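Local structure of phosphoenolpyruvate--protein phosphotransferase (Escherichia coli, 5T12) at residues Arg55-Ser58 and Lys59-Ala62; Gly64-Lys67 and Glu68-Ala71; Asp74-Ser77 and His78-Ser81. The protein is the N-terminal domain of enzyme I-Ntr, which probably passes the phosphoryl group of phosphoenolpyruvate to the carrier protein NPr in a nitrogen-related phosphotransferase system. The protein carries 1 engineered substitution. All coordinates share one frame; numbering follows the deposited sequence.

Contact 1: Arg55-Ser58 and Lys59-Ala62; sequences RRYS and KRFA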
loop_
_atom_site.group_PDB
_atom_site.type_symbol
_atom_site.label_atom_id
_atom_site.label_comp_id
_atom_site.label_asym_id
_atom_site.label_seq_id
_atom_site.Cartn_x
_atom_site.Cartn_y
_atom_site.Cartn_z
ATOM N N ARG A 55 -12.442 2.702 8.378
ATOM C CA ARG A 55 -13.320 2.420 9.509
ATOM C C ARG A 55 -13.204 0.963 9.949
ATOM O O ARG A 55 -13.132 0.673 11.149
ATOM C CB ARG A 55 -14.765 2.774 9.149
ATOM C CG ARG A 55 -15.566 3.387 10.294
ATOM C CD ARG A 55 -16.925 3.929 9.843
ATOM N NE ARG A 55 -16.838 5.261 9.246
ATOM C CZ ARG A 55 -17.175 5.547 7.991
ATOM N NH1 ARG A 55 -17.632 4.593 7.195
ATOM N NH2 ARG A 55 -17.064 6.788 7.535
ATOM N N ARG A 56 -13.174 0.029 8.992
ATOM C CA ARG A 56 -13.087 -1.384 9.351
ATOM C C ARG A 56 -11.687 -1.770 9.807
ATOM O O ARG A 56 -11.538 -2.645 10.667
ATOM C CB ARG A 56 -13.505 -2.272 8.179
ATOM C CG ARG A 56 -14.094 -1.545 6.987
ATOM C CD ARG A 56 -15.566 -1.212 7.190
ATOM N NE ARG A 56 -16.412 -1.885 6.212
ATOM C CZ ARG A 56 -17.007 -3.054 6.422
ATOM N NH1 ARG A 56 -17.760 -3.599 5.476
ATOM N NH2 ARG A 56 -16.850 -3.680 7.580
ATOM N N TYR A 57 -10.652 -1.145 9.237
ATOM C CA TYR A 57 -9.287 -1.489 9.621
ATOM C C TYR A 57 -9.029 -1.163 11.087
ATOM O O TYR A 57 -8.472 -1.986 11.822
ATOM C CB TYR A 57 -8.289 -0.766 8.715
ATOM C CG TYR A 57 -8.029 -1.481 7.406
ATOM C CD1 TYR A 57 -8.203 -2.856 7.298
ATOM C CD2 TYR A 57 -7.609 -0.784 6.281
ATOM C CE1 TYR A 57 -7.967 -3.515 6.106
ATOM C CE2 TYR A 57 -7.370 -1.436 5.083
ATOM C CZ TYR A 57 -7.550 -2.800 5.003
ATOM O OH TYR A 57 -7.313 -3.452 3.814
ATOM N N SER A 58 -9.436 0.029 11.531
ATOM C CA SER A 58 -9.320 0.365 12.947
ATOM C C SER A 58 -10.202 -0.531 13.808
ATOM O O SER A 58 -9.843 -0.841 14.950
ATOM C CB SER A 58 -9.674 1.834 13.169
ATOM O OG SER A 58 -10.938 2.146 12.609
ATOM N N LYS A 59 -11.356 -0.950 13.282
ATOM C CA LYS A 59 -12.187 -1.919 13.989
ATOM C C LYS A 59 -11.484 -3.263 14.115
ATOM O O LYS A 59 -11.636 -3.953 15.130
ATOM C CB LYS A 59 -13.522 -2.080 13.264
ATOM C CG LYS A 59 -14.414 -3.181 13.809
ATOM C CD LYS A 59 -15.476 -3.550 12.790
ATOM C CE LYS A 59 -14.835 -3.995 11.485
ATOM N NZ LYS A 59 -15.835 -4.165 10.399
ATOM N N ARG A 60 -10.707 -3.649 13.101
ATOM C CA ARG A 60 -9.975 -4.909 13.149
ATOM C C ARG A 60 -8.681 -4.781 13.944
ATOM O O ARG A 60 -8.330 -5.686 14.710
ATOM C CB ARG A 60 -9.670 -5.391 11.732
ATOM C CG ARG A 60 -10.854 -5.976 10.988
ATOM C CD ARG A 60 -10.481 -6.216 9.539
ATOM N NE ARG A 60 -9.098 -6.669 9.417
ATOM C CZ ARG A 60 -8.441 -6.765 8.267
ATOM N NH1 ARG A 60 -7.182 -7.184 8.254
ATOM N NH2 ARG A 60 -9.038 -6.438 7.131
ATOM N N PHE A 61 -7.959 -3.670 13.770
ATOM C CA PHE A 61 -6.669 -3.503 14.431
ATOM C C PHE A 61 -6.798 -3.445 15.947
ATOM O O PHE A 61 -5.839 -3.784 16.649
ATOM C CB PHE A 61 -5.972 -2.237 13.928
ATOM C CG PHE A 61 -5.596 -2.285 12.475
ATOM C CD1 PHE A 61 -5.476 -3.496 11.814
ATOM C CD2 PHE A 61 -5.363 -1.115 11.770
ATOM C CE1 PHE A 61 -5.131 -3.538 10.477
ATOM C CE2 PHE A 61 -5.016 -1.152 10.433
ATOM C CZ PHE A 61 -4.901 -2.365 9.786
ATOM N N ALA A 62 -7.960 -3.030 16.462
ATOM C CA ALA A 62 -8.161 -2.957 17.906
ATOM C C ALA A 62 -7.863 -4.287 18.588
ATOM O O ALA A 62 -7.482 -4.311 19.764
ATOM C CB ALA A 62 -9.591 -2.511 18.213
#
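Two rings and two guanidinium groups carry this contact along the last turns of helix 36-61. One face of the Phe61 ring is covered by the carbonyl of Tyr57, whose O stands 3.0 Å above the ring plane, offset toward the rim. The Tyr57 ring receives Arg60 at its edge, CE1 lying 3.3 Å from NH2; the two planes are 79° apart, so in return Tyr57 CD1 sits over a guanidinium face. The Arg56 guanidinium meets Lys59 NZ at its edge. Tyr57 and Phe61, four residues apart, run side by side with almost parallel planes (6°), yet the rings are slid so far that they barely overlap and Tyr57 CB touches Phe61 CE2 at 3.7 Å instead. With CG anti to its own carbonyl carbon (chi1 -65°), Phe61 reaches back over the preceding turn, where its backbone N also donates to Tyr57 O at 2.6 Å. A large apolar ring suits this buried place, since Phe73 meets it edge to face and Ala194 and Leu195 of helix 187-195 touch it. Cut back to an alanine, this position would probably leave a gap beside Phe73 and take from Tyr57 CB its aromatic neighbour. On the exposed side, Arg56 NH2 and Lys59 NZ approach to 3.0 Å, two donors of like charge; such crowding probably costs energy and may ease loss of the lysine's proton.

Contact 2: Gly64-Lys67 and Glu68-Ala71; sequences GAQK and ETAA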
loop_
_atom_site.group_PDB
_atom_site.type_symbol
_atom_site.label_atom_id
_atom_site.label_comp_id
_atom_site.label_asym_id
_atom_site.label_seq_id
_atom_site.Cartn_x
_atom_site.Cartn_y
_atom_site.Cartn_z
ATOM N N GLY A 64 -5.357 -7.017 18.923
ATOM C CA GLY A 64 -4.053 -7.686 18.885
ATOM C C GLY A 64 -2.850 -7.115 18.135
ATOM O O GLY A 64 -1.715 -7.261 18.593
ATOM N N ALA A 65 -3.079 -6.485 16.983
ATOM C CA ALA A 65 -1.999 -6.145 16.066
ATOM C C ALA A 65 -1.389 -4.774 16.309
ATOM O O ALA A 65 -0.237 -4.575 15.920
ATOM C CB ALA A 65 -2.488 -6.225 14.615
ATOM N N GLN A 66 -2.149 -3.835 16.890
ATOM C CA GLN A 66 -1.721 -2.550 17.448
ATOM C C GLN A 66 -2.986 -1.843 17.926
ATOM O O GLN A 66 -4.015 -1.897 17.246
ATOM C CB GLN A 66 -0.999 -1.637 16.436
ATOM C CG GLN A 66 0.486 -1.903 16.086
ATOM C CD GLN A 66 1.485 -1.389 17.100
ATOM O OE1 GLN A 66 2.084 -2.158 17.853
ATOM N NE2 GLN A 66 1.709 -0.087 17.089
ATOM N N LYS A 67 -2.949 -1.204 19.091
ATOM C CA LYS A 67 -3.967 -0.205 19.393
ATOM C C LYS A 67 -3.569 1.176 18.899
ATOM O O LYS A 67 -4.443 2.031 18.703
ATOM C CB LYS A 67 -4.252 -0.149 20.899
ATOM C CG LYS A 67 -5.340 -1.111 21.370
ATOM C CD LYS A 67 -6.721 -0.458 21.372
ATOM C CE LYS A 67 -7.837 -1.497 21.354
ATOM N NZ LYS A 67 -7.718 -2.485 22.459
ATOM N N GLU A 68 -2.273 1.399 18.685
ATOM C CA GLU A 68 -1.805 2.672 18.153
ATOM C C GLU A 68 -2.283 2.872 16.720
ATOM O O GLU A 68 -2.810 3.934 16.370
ATOM C CB GLU A 68 -0.279 2.728 18.239
ATOM C CG GLU A 68 0.257 2.392 19.626
ATOM C CD GLU A 68 1.728 2.019 19.624
ATOM O OE1 GLU A 68 2.216 1.515 18.592
ATOM O OE2 GLU A 68 2.398 2.230 20.658
ATOM N N THR A 69 -2.119 1.848 15.876
ATOM C CA THR A 69 -2.564 1.956 14.491
ATOM C C THR A 69 -4.083 1.972 14.388
ATOM O O THR A 69 -4.630 2.570 13.455
ATOM C CB THR A 69 -1.997 0.809 13.656
ATOM O OG1 THR A 69 -2.558 -0.434 14.098
ATOM C CG2 THR A 69 -0.484 0.760 13.779
ATOM N N ALA A 70 -4.779 1.320 15.324
ATOM C CA ALA A 70 -6.231 1.428 15.357
ATOM C C ALA A 70 -6.671 2.853 15.660
ATOM O O ALA A 70 -7.714 3.300 15.170
ATOM C CB ALA A 70 -6.812 0.460 16.389
ATOM N N ALA A 71 -5.886 3.583 16.455
ATOM C CA ALA A 71 -6.209 4.973 16.755
ATOM C C ALA A 71 -5.878 5.891 15.584
ATOM O O ALA A 71 -6.669 6.782 15.251
ATOM C CB ALA A 71 -5.467 5.426 18.012
#
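This is a local contact at the start of a helix, where Gln66 and Lys67 pack on the first turn of helix 68-80 as the chain turns back in the helical hairpin formed with helix 36-61. The hairpin belongs to the helical part of the enzyme I N-terminal domain. The loop enters the helix through Lys67, whose carbonyl O accepts Ala71 N at 3.1 Å in an i-to-i+4 bond; the donor stands above the carbonyl plane, and the N-H...O angle of 139° is well short of straight. Ala71 CB rests beside the same oxygen. Ala70 brings its methyl to 3.8 Å from Gln66 O, and a residue this small suits a spot that also faces Phe61 of the preceding helix. Lys67 starts out away from this turn, and its NZ makes a weak hydrogen bond to Ala62 O, which ties the loop back to the helix it has just left. Gln66 instead meets Thr69, the two side chains crossing at about a right angle, so that the glutamine's aliphatic root does the packing. Its amide end is modelled too close to the Glu68 carboxylate for that pairing to be trusted. Ile190 of helix 187-195 touches both Gln66 and Thr69. Thr69 turns OG1 between its backbone N and carbonyl carbon (chi1 66°), which presents both branches to Gln66 CB: CG2 lies 3.6 Å from it, and OG1, buried here with no polar partner in the model, lies 3.1 Å from it.

Contact 3: Asp74-Ser77 and His78-Ser81; sequences DLYS and HLLS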
loop_
_atom_site.group_PDB
_atom_site.type_symbol
_atom_site.label_atom_id
_atom_site.label_comp_id
_atom_site.label_asym_id
_atom_site.label_seq_id
_atom_site.Cartn_x
_atom_site.Cartn_y
_atom_site.Cartn_z
ATOM N N ASP A 74 -8.318 5.472 12.983
ATOM C CA ASP A 74 -9.600 6.043 13.382
ATOM C C ASP A 74 -9.654 7.536 13.085
ATOM O O ASP A 74 -10.664 8.038 12.578
ATOM C CB ASP A 74 -9.852 5.785 14.867
ATOM C CG ASP A 74 -11.234 6.224 15.307
ATOM O OD1 ASP A 74 -12.198 6.001 14.545
ATOM O OD2 ASP A 74 -11.356 6.796 16.410
ATOM N N LEU A 75 -8.573 8.260 13.392
ATOM C CA LEU A 75 -8.530 9.691 13.111
ATOM C C LEU A 75 -8.594 9.965 11.614
ATOM O O LEU A 75 -9.260 10.910 11.176
ATOM C CB LEU A 75 -7.264 10.306 13.709
ATOM C CG LEU A 75 -7.158 10.329 15.234
ATOM C CD1 LEU A 75 -5.836 10.938 15.669
ATOM C CD2 LEU A 75 -8.326 11.096 15.832
ATOM N N TYR A 76 -7.908 9.148 10.811
ATOM C CA TYR A 76 -7.890 9.380 9.371
ATOM C C TYR A 76 -9.239 9.080 8.731
ATOM O O TYR A 76 -9.576 9.670 7.698
ATOM C CB TYR A 76 -6.786 8.549 8.718
ATOM C CG TYR A 76 -5.401 9.085 8.994
ATOM C CD1 TYR A 76 -5.210 10.424 9.306
ATOM C CD2 TYR A 76 -4.288 8.257 8.945
ATOM C CE1 TYR A 76 -3.951 10.925 9.561
ATOM C CE2 TYR A 76 -3.022 8.751 9.198
ATOM C CZ TYR A 76 -2.860 10.086 9.506
ATOM O OH TYR A 76 -1.606 10.590 9.762
ATOM N N SER A 77 -10.020 8.172 9.321
ATOM C CA SER A 77 -11.378 7.951 8.836
ATOM C C SER A 77 -12.255 9.174 9.072
ATOM O O SER A 77 -13.175 9.437 8.290
ATOM C CB SER A 77 -11.983 6.718 9.505
ATOM O OG SER A 77 -12.010 6.860 10.914
ATOM N N HIS A 78 -11.985 9.930 10.140
ATOM C CA HIS A 78 -12.710 11.172 10.381
ATOM C C HIS A 78 -12.216 12.289 9.470
ATOM O O HIS A 78 -13.013 13.109 9.002
ATOM C CB HIS A 78 -12.579 11.582 11.848
ATOM C CG HIS A 78 -13.283 10.662 12.797
ATOM N ND1 HIS A 78 -12.788 10.357 14.046
ATOM C CD2 HIS A 78 -14.451 9.986 12.680
ATOM C CE1 HIS A 78 -13.616 9.529 14.656
ATOM N NE2 HIS A 78 -14.634 9.288 13.849
ATOM N N LEU A 79 -10.905 12.339 9.214
ATOM C CA LEU A 79 -10.374 13.310 8.263
ATOM C C LEU A 79 -10.920 13.058 6.864
ATOM O O LEU A 79 -11.185 14.004 6.112
ATOM C CB LEU A 79 -8.846 13.257 8.260
ATOM C CG LEU A 79 -8.107 14.149 7.257
ATOM C CD1 LEU A 79 -8.324 15.620 7.579
ATOM C CD2 LEU A 79 -6.623 13.814 7.227
ATOM N N LEU A 80 -11.105 11.787 6.500
ATOM C CA LEU A 80 -11.610 11.458 5.171
ATOM C C LEU A 80 -13.089 11.793 5.026
ATOM O O LEU A 80 -13.564 12.016 3.906
ATOM C CB LEU A 80 -11.369 9.978 4.871
ATOM C CG LEU A 80 -9.951 9.608 4.435
ATOM C CD1 LEU A 80 -9.768 8.099 4.403
ATOM C CD2 LEU A 80 -9.648 10.216 3.076
ATOM N N SER A 81 -13.829 11.834 6.131
ATOM C CA SER A 81 -15.252 12.144 6.112
ATOM C C SER A 81 -15.544 13.590 6.490
ATOM O O SER A 81 -16.710 13.948 6.684
ATOM C CB SER A 81 -16.009 11.195 7.044
ATOM O OG SER A 81 -15.410 11.161 8.327
#
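Tyr76 and Leu80 meet on the tightly packed side of this last part of helix 68-80. Leu80 N bonds to Tyr76 O at 2.9 Å, and the leucine then lays CG against the same oxygen at 3.3 Å, so apolar carbon helps to cover that carbonyl. Leu79 N reaches Leu75 O at 2.9 Å, and, in a lighter touch, one of its methyls, CD2, comes obliquely to 4.2 Å from Tyr76 CD1. Ser77 is buried as well. Its OG is folded between the backbone N and carbonyl carbon (chi1 59°), which turns the hydroxyl back toward Asp74 O; the modelled separation is too short to trust in detail. A weak hydrogen bond to Phe73 O, one turn back, also serves it, so a small polar residue finds acceptors on its own helix.

The other side is looser. His78 N makes only weak bonds to Asp74 O and Leu75 O, while the imidazole lays a face over Asp74 O, which stands 3.4 Å above its plane. The Asp74 carboxylate crosses the ring obliquely, with OD1 3.8 Å from CE1 and 4.2 Å from NE2, beyond contact of the charged atoms; its charge might still favour a protonated ring. Ser81, also exposed, has OG 2.8 Å from Ser77 O, although His78 O competes for its proton.

The packed side looks into a helix bundle: Tyr76, Ser77 and Leu80 touch Phe54 of helix 36-61, while Leu79 and Leu80 meet leucines of helix 126-140, where Asp128 accepts the Tyr76 hydroxyl.

Overall arrangement
The three contacts follow the chain through one helical hairpin: contact 1 closes helix 36-61, contact 2 opens helix 68-80 and contact 3 lies near that helix's far end. Contacts 1 and 2 have centres about 8 Å apart and touch directly, Ser58 CB lying 3.2 Å from Ala70 O; contacts 1 and 3, about 12 Å apart, meet more loosely, Ser58 CB lying 3.9 Å from Asp74 N. Contacts 2 and 3 are about 15 Å apart and share a helix. Contacts 1 and 2 also border helix 187-195 of the mobile domain, at whose start related enzymes carry the phosphorylated histidine; this chain has a glutamine there, probably the engineered substitution. Contact 3 faces helix 126-140 instead.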